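Local coordinates for ER-derived vesicles protein ERV41 (Saccharomyces cerevisiae, PDB 3ZLC) that travels in COPII-coated vesicles and is needed for efficient transport of a subset of secretory proteins from the endoplasmic reticulum to the Golgi, at residues M24-N29 / L132-K137; T187-Y192 / P232-K237. One frame throughout, in Å; residues are numbered along the deposited sequence.

Both contacts lie buried inside the lumenal domain, a beta sandwich, with centres 9 Å apart. Contact 1 spans the gap between the two sheets, joining strands 19-28 and 130-136 through side chains with no hydrogen bond across it. Contact 2 lies within one sheet: strands 188-200 and 233-240 run parallel and are tied by backbone hydrogen bonds, with aromatic side chains on both faces, among them F235 on one and Y191 and F236 on the other, and a partly exposed end at Y192 and K237. The two meet because strand 130-136 is the antiparallel neighbour of strand 233-240; L132 O probably accepts a hydrogen bond from F236 N (2.8 Å), and I134 N probably donates to I234 O.

Contact 1 of 2, residues M24-N29 / L132-K137; sequences MDIYVN and LQITAK
I134 meets V28 and I26 with its two branches in the filling of a beta sandwich, where strand 19-28 of one sheet faces strand 130-136 of the other. Its CG2 methyl lies 4.5 Å from V28 CG2. The other branch is extended, with CD1 anti to CA (chi2 175°), and this carries I134 CD1 across to I26 CD1 at 4.3 Å. Two residues earlier on each strand, M24 and L132 reach toward each other tip to tip. L132 CD2 is 3.6 Å from M24 SD and 3.8 Å from M24 CE, and the sulphur also lies 4.3 Å from I134 CD1. The M24 chain bends at its last torsion (chi3 15°), which sets CE beside L132 CD2. M24 and I26 were each modelled in two conformers, so the exact distances to their ends are less certain than those between V28 and I134. The segment axes approach to 10.8 Å with directions 21° apart, a separation bridged by side chains from both sheets, as in aligned sandwich packing. M24, I26 and V28 point inward; the alternate residues serve the other side of their sheet, where D25 OD1 is hydrogen-bonded to N159 ND2 and H118 NE2. On the facing sheet, L132 also packs on I37 and V39 of the neighbouring strand 35-41. F236, from the strand on the other flank of 130-136, touches both L132 and I26, its CZ lying 3.5 Å from I26 CD1 in the conformer described here.

Contact 2 of 2, residues T187-Y192 / P232-K237; sequences TTYVYY and PGIFFK
F235 and T188 cross obliquely, the T188 methyl lying beside the CD1-CE1 bond of the ring with CG2 3.7 Å from F235 CE1. On the face that carries F235, V190 CG1 approaches F235 CB at 4.2 Å. On the opposite face, Y191 and F236 lie side by side, both with CG anti to the carbonyl carbon (chi1 -59° and -62°). Their planes are near parallel, 18° apart, but slid so far that the rings barely overlap; Y191 CD2 touches F236 CE2 at 3.7 Å. I234 CG2 comes to the edge of the Y191 ring. This face is the inner one of the beta sandwich, turned to the other sheet, where the Y191 hydroxyl is hydrogen-bonded to H156 of strand 156-163 and Q179 of strand 177-179. Strand 188-200 sits between 233-240, its parallel partner, and the antiparallel 209-219. Y192 lies alongside the K237 chain, its CE2 3.7 Å from K237 CD. An alanine in place of Y192 would probably leave the K237 methylenes without the ring beside them and freer to turn. Four backbone bonds join the strands: Y189 N to G233 O, F235 N to Y189 O, Y191 N to F235 O (2.7 Å) and K237 N to Y191 O. At the start of the pairing, G233 N makes a weak bond of 3.3 Å to T188 OG1.

Contact 1 of 2, residues M24-N29 / L132-K137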
loop_
_atom_site.group_PDB
_atom_site.type_symbol
_atom_site.label_atom_id
_atom_site.label_comp_id
_atom_site.label_asym_id
_atom_site.label_seq_id
_atom_site.Cartn_x
_atom_site.Cartn_y
_atom_site.Cartn_z
ATOM N N MET A 24 3.360 -6.008 -0.281
ATOM C CA MET A 24 2.145 -5.303 -0.670
ATOM C C MET A 24 1.116 -6.250 -1.299
ATOM O O MET A 24 1.472 -7.131 -2.072
ATOM C CB MET A 24 2.508 -4.196 -1.663
ATOM C CG MET A 24 1.538 -3.045 -1.690
ATOM S SD MET A 24 1.890 -1.818 -2.967
ATOM C CE MET A 24 3.033 -2.748 -3.997
ATOM N N ASP A 25 -0.152 -6.045 -0.983
ATOM C CA ASP A 25 -1.216 -6.780 -1.632
ATOM C C ASP A 25 -2.347 -5.781 -1.625
ATOM O O ASP A 25 -2.882 -5.445 -0.568
ATOM C CB ASP A 25 -1.581 -8.043 -0.848
ATOM C CG ASP A 25 -2.595 -8.903 -1.598
ATOM O OD1 ASP A 25 -3.656 -8.365 -1.997
ATOM O OD2 ASP A 25 -2.314 -10.088 -1.830
ATOM N N ILE A 26 -2.649 -5.226 -2.797
ATOM C CA ILE A 26 -3.594 -4.112 -2.922
ATOM C C ILE A 26 -4.538 -4.356 -4.110
ATOM O O ILE A 26 -4.123 -4.968 -5.097
ATOM C CB ILE A 26 -2.802 -2.786 -3.118
ATOM C CG1 ILE A 26 -1.906 -2.539 -1.897
ATOM C CG2 ILE A 26 -3.722 -1.584 -3.334
ATOM C CD1 ILE A 26 -1.099 -1.280 -1.975
ATOM N N TYR A 27 -5.789 -3.890 -4.017
ATOM C CA TYR A 27 -6.689 -3.897 -5.170
ATOM C C TYR A 27 -6.795 -2.432 -5.561
ATOM O O TYR A 27 -6.992 -1.584 -4.699
ATOM C CB TYR A 27 -8.093 -4.398 -4.802
ATOM C CG TYR A 27 -8.182 -5.815 -4.254
ATOM C CD1 TYR A 27 -7.228 -6.781 -4.570
ATOM C CD2 TYR A 27 -9.225 -6.179 -3.417
ATOM C CE1 TYR A 27 -7.330 -8.087 -4.064
ATOM C CE2 TYR A 27 -9.336 -7.466 -2.907
ATOM C CZ TYR A 27 -8.384 -8.415 -3.229
ATOM O OH TYR A 27 -8.497 -9.698 -2.724
ATOM N N VAL A 28 -6.643 -2.132 -6.844
ATOM C CA VAL A 28 -6.830 -0.764 -7.350
ATOM C C VAL A 28 -7.998 -0.787 -8.334
ATOM O O VAL A 28 -8.095 -1.710 -9.143
ATOM C CB VAL A 28 -5.567 -0.250 -8.094
ATOM C CG1 VAL A 28 -5.783 1.178 -8.603
ATOM C CG2 VAL A 28 -4.339 -0.285 -7.165
ATOM N N ASN A 29 -8.872 0.221 -8.267
ATOM C CA ASN A 29 -10.082 0.298 -9.112
ATOM C C ASN A 29 -9.761 0.775 -10.533
ATOM O O ASN A 29 -10.542 1.503 -11.152
ATOM C CB ASN A 29 -11.090 1.244 -8.428
ATOM C CG ASN A 29 -12.521 1.129 -8.951
ATOM O OD1 ASN A 29 -13.382 1.883 -8.498
ATOM N ND2 ASN A 29 -12.790 0.191 -9.880
ATOM N N LEU A 132 6.993 4.694 -2.473
ATOM C CA LEU A 132 6.452 3.781 -3.481
ATOM C C LEU A 132 5.219 4.445 -4.089
ATOM O O LEU A 132 4.327 4.872 -3.351
ATOM C CB LEU A 132 6.031 2.482 -2.808
ATOM C CG LEU A 132 5.291 1.469 -3.671
ATOM C CD1 LEU A 132 6.242 0.873 -4.670
ATOM C CD2 LEU A 132 4.714 0.389 -2.782
ATOM N N GLN A 133 5.166 4.523 -5.421
ATOM C CA GLN A 133 4.128 5.275 -6.129
ATOM C C GLN A 133 3.345 4.381 -7.090
ATOM O O GLN A 133 3.932 3.700 -7.942
ATOM C CB GLN A 133 4.766 6.433 -6.936
ATOM C CG GLN A 133 5.721 7.332 -6.129
ATOM C CD GLN A 133 6.310 8.458 -6.965
ATOM O OE1 GLN A 133 6.494 8.309 -8.169
ATOM N NE2 GLN A 133 6.593 9.592 -6.330
ATOM N N ILE A 134 2.018 4.400 -6.960
ATOM C CA ILE A 134 1.135 3.772 -7.945
ATOM C C ILE A 134 0.356 4.872 -8.687
ATOM O O ILE A 134 -0.512 5.511 -8.091
ATOM C CB ILE A 134 0.121 2.853 -7.247
ATOM C CG1 ILE A 134 0.846 1.803 -6.391
ATOM C CG2 ILE A 134 -0.806 2.193 -8.261
ATOM C CD1 ILE A 134 -0.100 0.935 -5.567
ATOM N N THR A 135 0.666 5.092 -9.964
ATOM C CA THR A 135 0.020 6.135 -10.758
ATOM C C THR A 135 -0.364 5.638 -12.154
ATOM O O THR A 135 -0.132 4.467 -12.506
ATOM C CB THR A 135 0.920 7.395 -10.927
ATOM O OG1 THR A 135 2.057 7.061 -11.730
ATOM C CG2 THR A 135 1.393 7.929 -9.588
ATOM N N ALA A 136 -0.964 6.525 -12.948
ATOM C CA ALA A 136 -1.292 6.188 -14.337
ATOM C C ALA A 136 -0.032 6.245 -15.191
ATOM O O ALA A 136 0.855 7.055 -14.914
ATOM C CB ALA A 136 -2.320 7.136 -14.883
ATOM N N LYS A 137 0.058 5.390 -16.213
ATOM C CA LYS A 137 1.143 5.497 -17.190
ATOM C C LYS A 137 0.981 6.815 -17.921
ATOM O O LYS A 137 -0.136 7.190 -18.287
ATOM C CB LYS A 137 1.097 4.353 -18.205
ATOM C CG LYS A 137 1.681 3.038 -17.716
ATOM C CD LYS A 137 1.450 1.956 -18.762
ATOM C CE LYS A 137 1.867 0.586 -18.247
ATOM N NZ LYS A 137 1.533 -0.466 -19.264
#

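Contact 2 of 2, residues T187-Y192 / P232-K237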
loop_
_atom_site.group_PDB
_atom_site.type_symbol
_atom_site.label_atom_id
_atom_site.label_comp_id
_atom_site.label_asym_id
_atom_site.label_seq_id
_atom_site.Cartn_x
_atom_site.Cartn_y
_atom_site.Cartn_z
ATOM N N THR A 187 -8.852 11.099 -6.884
ATOM C CA THR A 187 -8.257 11.488 -5.616
ATOM C C THR A 187 -6.859 10.889 -5.478
ATOM O O THR A 187 -6.618 9.741 -5.856
ATOM C CB THR A 187 -9.165 11.070 -4.457
ATOM O OG1 THR A 187 -10.363 11.852 -4.531
ATOM C CG2 THR A 187 -8.485 11.300 -3.094
ATOM N N THR A 188 -5.936 11.694 -4.958
ATOM C CA THR A 188 -4.588 11.239 -4.642
ATOM C C THR A 188 -4.518 10.896 -3.159
ATOM O O THR A 188 -4.877 11.717 -2.306
ATOM C CB THR A 188 -3.577 12.348 -4.936
ATOM O OG1 THR A 188 -3.421 12.471 -6.356
ATOM C CG2 THR A 188 -2.225 12.030 -4.294
ATOM N N TYR A 189 -4.056 9.690 -2.856
ATOM C CA TYR A 189 -3.922 9.250 -1.483
ATOM C C TYR A 189 -2.444 9.121 -1.130
ATOM O O TYR A 189 -1.667 8.498 -1.869
ATOM C CB TYR A 189 -4.619 7.889 -1.309
ATOM C CG TYR A 189 -6.101 7.903 -1.662
ATOM C CD1 TYR A 189 -6.532 7.657 -2.959
ATOM C CD2 TYR A 189 -7.066 8.144 -0.682
ATOM C CE1 TYR A 189 -7.885 7.658 -3.276
ATOM C CE2 TYR A 189 -8.414 8.145 -0.986
ATOM C CZ TYR A 189 -8.815 7.900 -2.286
ATOM O OH TYR A 189 -10.159 7.910 -2.595
ATOM N N VAL A 190 -2.051 9.703 0.001
ATOM C CA VAL A 190 -0.652 9.637 0.432
ATOM C C VAL A 190 -0.601 9.093 1.846
ATOM O O VAL A 190 -1.271 9.621 2.740
ATOM C CB VAL A 190 0.025 11.020 0.396
ATOM C CG1 VAL A 190 1.528 10.885 0.702
ATOM C CG2 VAL A 190 -0.164 11.668 -0.979
ATOM N N TYR A 191 0.169 8.028 2.042
ATOM C CA TYR A 191 0.379 7.501 3.376
ATOM C C TYR A 191 1.823 7.751 3.809
ATOM O O TYR A 191 2.775 7.388 3.091
ATOM C CB TYR A 191 0.098 6.008 3.395
ATOM C CG TYR A 191 -1.303 5.598 2.969
ATOM C CD1 TYR A 191 -2.356 5.586 3.884
ATOM C CD2 TYR A 191 -1.564 5.188 1.669
ATOM C CE1 TYR A 191 -3.645 5.184 3.508
ATOM C CE2 TYR A 191 -2.845 4.782 1.280
ATOM C CZ TYR A 191 -3.877 4.775 2.215
ATOM O OH TYR A 191 -5.148 4.378 1.839
ATOM N N TYR A 192 1.988 8.371 4.975
ATOM C CA TYR A 192 3.317 8.581 5.555
ATOM C C TYR A 192 3.567 7.582 6.661
ATOM O O TYR A 192 3.014 7.709 7.761
ATOM C CB TYR A 192 3.429 9.988 6.133
ATOM C CG TYR A 192 3.434 11.063 5.079
ATOM C CD1 TYR A 192 2.244 11.611 4.613
ATOM C CD2 TYR A 192 4.634 11.535 4.544
ATOM C CE1 TYR A 192 2.246 12.603 3.636
ATOM C CE2 TYR A 192 4.643 12.530 3.573
ATOM C CZ TYR A 192 3.447 13.051 3.126
ATOM O OH TYR A 192 3.450 14.025 2.158
ATOM N N PRO A 232 -1.870 12.070 -10.383
ATOM C CA PRO A 232 -2.553 11.550 -9.193
ATOM C C PRO A 232 -2.271 10.069 -8.953
ATOM O O PRO A 232 -1.693 9.409 -9.818
ATOM C CB PRO A 232 -4.036 11.745 -9.533
ATOM C CG PRO A 232 -4.095 11.630 -11.017
ATOM C CD PRO A 232 -2.799 12.239 -11.519
ATOM N N GLY A 233 -2.672 9.548 -7.796
ATOM C CA GLY A 233 -2.458 8.138 -7.533
ATOM C C GLY A 233 -2.425 7.789 -6.067
ATOM O O GLY A 233 -3.041 8.450 -5.225
ATOM N N ILE A 234 -1.707 6.721 -5.761
ATOM C CA ILE A 234 -1.657 6.214 -4.403
ATOM C C ILE A 234 -0.181 6.165 -4.036
ATOM O O ILE A 234 0.612 5.503 -4.716
ATOM C CB ILE A 234 -2.270 4.801 -4.314
ATOM C CG1 ILE A 234 -3.746 4.820 -4.738
ATOM C CG2 ILE A 234 -2.157 4.263 -2.879
ATOM C CD1 ILE A 234 -4.304 3.435 -5.126
ATOM N N PHE A 235 0.193 6.873 -2.972
ATOM C CA PHE A 235 1.607 7.025 -2.617
ATOM C C PHE A 235 1.902 6.570 -1.193
ATOM O O PHE A 235 1.220 6.970 -0.241
ATOM C CB PHE A 235 2.024 8.491 -2.766
ATOM C CG PHE A 235 1.833 9.051 -4.170
ATOM C CD1 PHE A 235 0.589 9.527 -4.586
ATOM C CD2 PHE A 235 2.901 9.129 -5.055
ATOM C CE1 PHE A 235 0.412 10.050 -5.876
ATOM C CE2 PHE A 235 2.736 9.659 -6.349
ATOM C CZ PHE A 235 1.493 10.119 -6.753
ATOM N N PHE A 236 2.933 5.749 -1.044
ATOM C CA PHE A 236 3.360 5.308 0.282
ATOM C C PHE A 236 4.725 5.911 0.566
ATOM O O PHE A 236 5.720 5.495 -0.029
ATOM C CB PHE A 236 3.483 3.791 0.308
ATOM C CG PHE A 236 2.178 3.066 0.051
ATOM C CD1 PHE A 236 1.794 2.732 -1.241
ATOM C CD2 PHE A 236 1.345 2.698 1.111
ATOM C CE1 PHE A 236 0.591 2.040 -1.486
ATOM C CE2 PHE A 236 0.144 2.009 0.877
ATOM C CZ PHE A 236 -0.233 1.682 -0.423
ATOM N N LYS A 237 4.774 6.913 1.434
ATOM C CA LYS A 237 6.058 7.478 1.830
ATOM C C LYS A 237 6.537 6.722 3.049
ATOM O O LYS A 237 5.740 6.368 3.935
ATOM C CB LYS A 237 5.931 8.969 2.146
ATOM C CG LYS A 237 5.433 9.794 0.970
ATOM C CD LYS A 237 6.337 10.990 0.712
ATOM C CE LYS A 237 5.787 11.860 -0.414
ATOM N NZ LYS A 237 6.669 13.027 -0.721
#